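Long-range contacts in putative nisin-resistance protein (Streptococcus agalactiae 515, PDB 4Y68), which probably cleaves the lantibiotic nisin as a peptidase of family S41, and so confers resistance on the bacterium: residues E33-V38 with E74-V79; G171-L176 with K209-K214. One frame throughout, in Å; residues are numbered along the deposited sequence.

Contact 1: residues E33-V38 with E74-V79; sequences ERYGRV and ESRNIV
Tyr35 lays the CE2 side of its ring against the CG methylene of Arg76, 3.9 Å from CE2 to CG, and its OH ends at the guanidinium. The two residues sit on neighbouring helices of a helical bundle near the N-terminus: helix 32-46 carries 33-38 and helix 72-87 carries 74-79. The short segments run in roughly the same direction, their axes 38° apart and 8.9 Å at closest approach. Tyr35 reaches across because its CG lies anti to the backbone N, which swings the ring from helix 32-46 toward Arg76. The Arg76 chain, bent at chi3, brings NH1 to Tyr35 OH at 2.8 Å. The bond is bent, 135° at the hydrogen, although OH lies near the guanidinium plane, at its edge. Ring and guanidinium planes are 67° apart, so the two groups are not stacked. Asp264 ties both ends together: OD1 is hydrogen-bonded to Tyr35 OH and OD2 forms a salt bridge with Arg76 NH1, so the buried polar atoms have several partners and the carboxylate probably steadies the arginine's charge. Tyr72 stacks on the Tyr35 ring.

Next to the Tyr35-Arg76 pair, Gly36 has no side chain, and the backbones come close, with Gly36 CA 5.1 Å from Ser75 CA. Ser75 CB packs 4.1 Å from both Gly36 CA and Tyr35 CD2. Its OG does not bond across the two segments but is held by Ser32 O, just before 33-38, and by Ser69 OG. One turn further along helix 72-87, Val79 closes the contact by placing its CG1 methyl 3.7 Å from Gly36 O.

Contact 2: residues G171-L176 with K209-K214; sequences GLASIL and KTINTK
Two backbone hydrogen bonds join the segments: Asn212 N gives to Ala173 O at 3.0 Å, with 160° at the hydrogen, and Lys214 N gives to Ser174 O, also at 3.0 Å, with 166°. Ala173 O is gripped twice, since Leu176 N of its own segment reaches it from the opposite face of the carbonyl plane. Around these bonds the backbones touch through C-H groups: Ser174 CA lies 3.2 Å from Thr210 O, and Ile211 CA also points a hydrogen at Ala173 O. A water bridges Ile175 O and Asn212 OD1, donating to both. Thr213 OG1 gives to Thr210 O at 2.8 Å, bracing the turn from within.

Packing follows from the side chains. Ile211 turns its CG2 branch, anti to the backbone N, toward Leu176 O at 3.3 Å. On the other flank, Ile175 CG2 crosses Lys214 at its CB, 3.7 Å away, before the lysine chain folds off. Ser174 also meets Leu145 and Met146 of helix 131-147. The pairing brings a short 3-10 segment that includes Ser174, after helix 165-171, against a type II beta turn from Thr210 to Thr213, joining two loops within the S41 peptidase region.

In the fold
Contact 1 and contact 2 lie on opposite sides of the chain's centre, with their own centres 44 Å apart and nearest atoms about 31 Å apart, and they share no helix or strand. Contact 1 closes first along the chain, joining helix 32-46 to helix 72-87 in the N-terminal helical part; contact 2 comes later, joining the loop after helix 165-171 to the loop before strand 218-222, which belongs to the mixed sheet. Between its two loops in the sequence lies the hairpin of strands 180-185 and 191-195. The antiparallel sheet holding that hairpin also includes strands 92-94 and 256-261. Each contact is local to its own part of the fold: contact 1 in the N-terminal helices, contact 2 in the S41 peptidase region.

Contact 1: residues E33-V38 with E74-V79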
loop_
_atom_site.group_PDB
_atom_site.type_symbol
_atom_site.label_atom_id
_atom_site.label_comp_id
_atom_site.label_asym_id
_atom_site.label_seq_id
_atom_site.Cartn_x
_atom_site.Cartn_y
_atom_site.Cartn_z
ATOM N N GLU A 33 1.800 -14.067 27.718
ATOM C CA GLU A 33 0.781 -14.952 27.156
ATOM C C GLU A 33 -0.431 -14.193 26.615
ATOM O O GLU A 33 -0.839 -14.423 25.477
ATOM C CB GLU A 33 0.300 -15.972 28.179
ATOM C CG GLU A 33 -0.781 -16.901 27.621
ATOM C CD GLU A 33 -1.227 -17.982 28.607
ATOM O OE1 GLU A 33 -0.752 -17.963 29.760
ATOM O OE2 GLU A 33 -2.065 -18.842 28.233
ATOM N N ARG A 34 -1.029 -13.343 27.442
ATOM C CA ARG A 34 -2.136 -12.463 27.025
ATOM C C ARG A 34 -1.806 -11.730 25.723
ATOM O O ARG A 34 -2.593 -11.715 24.784
ATOM C CB ARG A 34 -2.431 -11.413 28.114
ATOM C CG ARG A 34 -3.892 -11.234 28.529
ATOM C CD ARG A 34 -4.720 -10.509 27.510
ATOM N NE ARG A 34 -5.464 -11.451 26.677
ATOM C CZ ARG A 34 -6.545 -11.150 25.947
ATOM N NH1 ARG A 34 -7.047 -9.918 25.935
ATOM N NH2 ARG A 34 -7.134 -12.099 25.221
ATOM N N TYR A 35 -0.631 -11.105 25.706
ATOM C CA TYR A 35 -0.174 -10.318 24.574
ATOM C C TYR A 35 -0.221 -11.172 23.310
ATOM O O TYR A 35 -0.677 -10.713 22.265
ATOM C CB TYR A 35 1.226 -9.783 24.863
ATOM C CG TYR A 35 1.890 -8.937 23.794
ATOM C CD1 TYR A 35 1.997 -7.556 23.939
ATOM C CD2 TYR A 35 2.461 -9.522 22.667
ATOM C CE1 TYR A 35 2.626 -6.776 22.974
ATOM C CE2 TYR A 35 3.086 -8.755 21.691
ATOM C CZ TYR A 35 3.170 -7.377 21.853
ATOM O OH TYR A 35 3.819 -6.603 20.904
ATOM N N GLY A 36 0.198 -12.433 23.426
ATOM C CA GLY A 36 0.157 -13.344 22.299
ATOM C C GLY A 36 -1.258 -13.727 21.907
ATOM O O GLY A 36 -1.563 -13.881 20.723
ATOM N N ARG A 37 -2.131 -13.879 22.898
ATOM C CA ARG A 37 -3.497 -14.306 22.630
ATOM C C ARG A 37 -4.320 -13.180 21.975
ATOM O O ARG A 37 -5.210 -13.441 21.157
ATOM C CB ARG A 37 -4.165 -14.802 23.908
ATOM C CG ARG A 37 -3.634 -16.147 24.369
ATOM C CD ARG A 37 -4.281 -16.588 25.664
ATOM N NE ARG A 37 -5.661 -17.023 25.479
ATOM C CZ ARG A 37 -6.013 -18.275 25.197
ATOM N NH1 ARG A 37 -5.083 -19.214 25.054
ATOM N NH2 ARG A 37 -7.298 -18.589 25.053
ATOM N N VAL A 38 -3.987 -11.940 22.313
ATOM C CA VAL A 38 -4.597 -10.772 21.685
ATOM C C VAL A 38 -4.341 -10.780 20.184
ATOM O O VAL A 38 -5.225 -10.466 19.400
ATOM C CB VAL A 38 -4.052 -9.445 22.286
ATOM C CG1 VAL A 38 -4.261 -8.288 21.301
ATOM C CG2 VAL A 38 -4.717 -9.167 23.618
ATOM N N GLU A 74 9.116 -12.681 22.556
ATOM C CA GLU A 74 9.005 -14.130 22.451
ATOM C C GLU A 74 7.620 -14.494 21.952
ATOM O O GLU A 74 7.464 -15.341 21.070
ATOM C CB GLU A 74 9.295 -14.808 23.810
ATOM C CG GLU A 74 9.548 -16.307 23.692
ATOM C CD GLU A 74 9.520 -17.084 25.031
ATOM O OE1 GLU A 74 9.769 -16.515 26.115
ATOM O OE2 GLU A 74 9.258 -18.303 24.980
ATOM N N SER A 75 6.605 -13.836 22.505
ATOM C CA SER A 75 5.244 -14.054 22.037
ATOM C C SER A 75 5.067 -13.759 20.554
ATOM O O SER A 75 4.354 -14.497 19.874
ATOM C CB SER A 75 4.264 -13.212 22.837
ATOM O OG SER A 75 4.076 -13.751 24.116
ATOM N N ARG A 76 5.713 -12.704 20.046
ATOM C CA ARG A 76 5.607 -12.382 18.624
ATOM C C ARG A 76 6.251 -13.497 17.813
ATOM O O ARG A 76 5.731 -13.881 16.767
ATOM C CB ARG A 76 6.254 -11.019 18.276
ATOM C CG ARG A 76 5.527 -9.774 18.863
ATOM C CD ARG A 76 6.027 -8.424 18.279
ATOM N NE ARG A 76 7.357 -8.039 18.771
ATOM C CZ ARG A 76 7.589 -7.448 19.946
ATOM N NH1 ARG A 76 6.580 -7.156 20.762
ATOM N NH2 ARG A 76 8.833 -7.133 20.304
ATOM N N ASN A 77 7.380 -14.026 18.294
ATOM C CA ASN A 77 8.018 -15.159 17.610
ATOM C C ASN A 77 7.100 -16.376 17.593
ATOM O O ASN A 77 6.989 -17.058 16.591
ATOM C CB ASN A 77 9.346 -15.554 18.273
ATOM C CG ASN A 77 10.356 -14.416 18.311
ATOM O OD1 ASN A 77 10.211 -13.402 17.618
ATOM N ND2 ASN A 77 11.395 -14.584 19.131
ATOM N N ILE A 78 6.447 -16.637 18.717
ATOM C CA ILE A 78 5.537 -17.775 18.825
ATOM C C ILE A 78 4.300 -17.672 17.909
ATOM O O ILE A 78 3.864 -18.680 17.365
ATOM C CB ILE A 78 5.085 -17.969 20.293
ATOM C CG1 ILE A 78 6.221 -18.595 21.106
ATOM C CG2 ILE A 78 3.857 -18.861 20.369
ATOM C CD1 ILE A 78 6.073 -18.430 22.604
ATOM N N VAL A 79 3.733 -16.481 17.710
ATOM C CA VAL A 79 2.512 -16.398 16.876
ATOM C C VAL A 79 2.780 -16.144 15.386
ATOM O O VAL A 79 1.852 -15.999 14.593
ATOM C CB VAL A 79 1.561 -15.296 17.390
ATOM C CG1 VAL A 79 1.190 -15.549 18.864
ATOM C CG2 VAL A 79 2.194 -13.921 17.218
#

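Contact 2: residues G171-L176 with K209-K214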
loop_
_atom_site.group_PDB
_atom_site.type_symbol
_atom_site.label_atom_id
_atom_site.label_comp_id
_atom_site.label_asym_id
_atom_site.label_seq_id
_atom_site.Cartn_x
_atom_site.Cartn_y
_atom_site.Cartn_z
ATOM N N GLY A 171 -1.140 12.900 -3.694
ATOM C CA GLY A 171 -0.292 13.704 -4.546
ATOM C C GLY A 171 -0.676 13.553 -6.006
ATOM O O GLY A 171 -0.468 14.461 -6.804
ATOM N N LEU A 172 -1.249 12.409 -6.355
ATOM C CA LEU A 172 -1.614 12.126 -7.737
ATOM C C LEU A 172 -3.076 12.464 -8.021
ATOM O O LEU A 172 -3.615 12.094 -9.075
ATOM C CB LEU A 172 -1.342 10.658 -8.062
ATOM C CG LEU A 172 0.124 10.240 -7.852
ATOM C CD1 LEU A 172 0.330 8.725 -7.863
ATOM C CD2 LEU A 172 1.040 10.903 -8.880
ATOM N N ALA A 173 -3.702 13.183 -7.092
ATOM C CA ALA A 173 -5.143 13.437 -7.147
ATOM C C ALA A 173 -5.542 14.098 -8.450
ATOM O O ALA A 173 -6.551 13.740 -9.046
ATOM C CB ALA A 173 -5.594 14.298 -5.966
ATOM N N SER A 174 -4.742 15.057 -8.898
ATOM C CA SER A 174 -5.072 15.816 -10.099
ATOM C C SER A 174 -5.162 14.953 -11.360
ATOM O O SER A 174 -5.764 15.378 -12.361
ATOM C CB SER A 174 -4.040 16.952 -10.313
ATOM O OG SER A 174 -2.862 16.483 -10.966
ATOM N N ILE A 175 -4.571 13.755 -11.344
ATOM C CA ILE A 175 -4.670 12.886 -12.522
ATOM C C ILE A 175 -5.481 11.616 -12.267
ATOM O O ILE A 175 -5.451 10.678 -13.068
ATOM C CB ILE A 175 -3.281 12.466 -13.088
ATOM C CG1 ILE A 175 -2.351 11.968 -11.988
ATOM C CG2 ILE A 175 -2.612 13.630 -13.853
ATOM C CD1 ILE A 175 -0.997 11.542 -12.498
ATOM N N LEU A 176 -6.236 11.596 -11.180
ATOM C CA LEU A 176 -7.103 10.449 -10.892
ATOM C C LEU A 176 -8.588 10.853 -10.835
ATOM O O LEU A 176 -8.927 11.992 -10.556
ATOM C CB LEU A 176 -6.694 9.778 -9.573
ATOM C CG LEU A 176 -5.446 8.876 -9.541
ATOM C CD1 LEU A 176 -5.014 8.625 -8.098
ATOM C CD2 LEU A 176 -5.681 7.575 -10.255
ATOM N N LYS A 209 -11.232 20.283 -5.575
ATOM C CA LYS A 209 -11.480 20.905 -6.874
ATOM C C LYS A 209 -10.353 20.624 -7.860
ATOM O O LYS A 209 -10.508 20.874 -9.067
ATOM C CB LYS A 209 -11.689 22.421 -6.730
ATOM C CG LYS A 209 -13.031 22.814 -6.077
ATOM C CD LYS A 209 -14.222 22.491 -6.994
ATOM C CE LYS A 209 -15.575 22.597 -6.277
ATOM N NZ LYS A 209 -15.990 24.001 -5.952
ATOM N N THR A 210 -9.232 20.090 -7.369
ATOM C CA THR A 210 -8.119 19.791 -8.267
ATOM C C THR A 210 -8.140 18.351 -8.765
ATOM O O THR A 210 -7.435 18.011 -9.722
ATOM C CB THR A 210 -6.760 20.072 -7.606
ATOM O OG1 THR A 210 -6.565 19.201 -6.488
ATOM C CG2 THR A 210 -6.690 21.517 -7.121
ATOM N N ILE A 211 -8.967 17.514 -8.143
ATOM C CA ILE A 211 -9.084 16.110 -8.543
ATOM C C ILE A 211 -9.437 15.949 -10.004
ATOM O O ILE A 211 -10.421 16.523 -10.470
ATOM C CB ILE A 211 -10.160 15.368 -7.742
ATOM C CG1 ILE A 211 -9.834 15.385 -6.253
ATOM C CG2 ILE A 211 -10.316 13.960 -8.282
ATOM C CD1 ILE A 211 -10.963 14.879 -5.347
ATOM N N ASN A 212 -8.633 15.168 -10.725
ATOM C CA ASN A 212 -8.920 14.800 -12.116
ATOM C C ASN A 212 -8.900 15.986 -13.097
ATOM O O ASN A 212 -9.594 15.978 -14.112
ATOM C CB ASN A 212 -10.274 14.099 -12.183
ATOM C CG ASN A 212 -10.488 13.364 -13.478
ATOM O OD1 ASN A 212 -9.534 13.008 -14.181
ATOM N ND2 ASN A 212 -11.756 13.140 -13.816
ATOM N N THR A 213 -8.090 16.999 -12.810
ATOM C CA THR A 213 -8.048 18.169 -13.689
ATOM C C THR A 213 -6.929 18.152 -14.730
ATOM O O THR A 213 -6.863 19.038 -15.575
ATOM C CB THR A 213 -7.941 19.467 -12.884
ATOM O OG1 THR A 213 -6.794 19.419 -12.032
ATOM C CG2 THR A 213 -9.206 19.655 -12.013
ATOM N N LYS A 214 -6.069 17.142 -14.708
ATOM C CA LYS A 214 -5.067 17.011 -15.774
ATOM C C LYS A 214 -5.308 15.775 -16.604
ATOM O O LYS A 214 -5.432 14.665 -16.072
ATOM C CB LYS A 214 -3.645 16.967 -15.213
ATOM C CG LYS A 214 -3.239 18.206 -14.453
ATOM C CD LYS A 214 -3.192 19.439 -15.362
ATOM C CE LYS A 214 -2.290 19.223 -16.561
ATOM N NZ LYS A 214 -1.745 20.535 -17.070
HETATM O O HOH W 1 -8.414 10.346 -14.301
#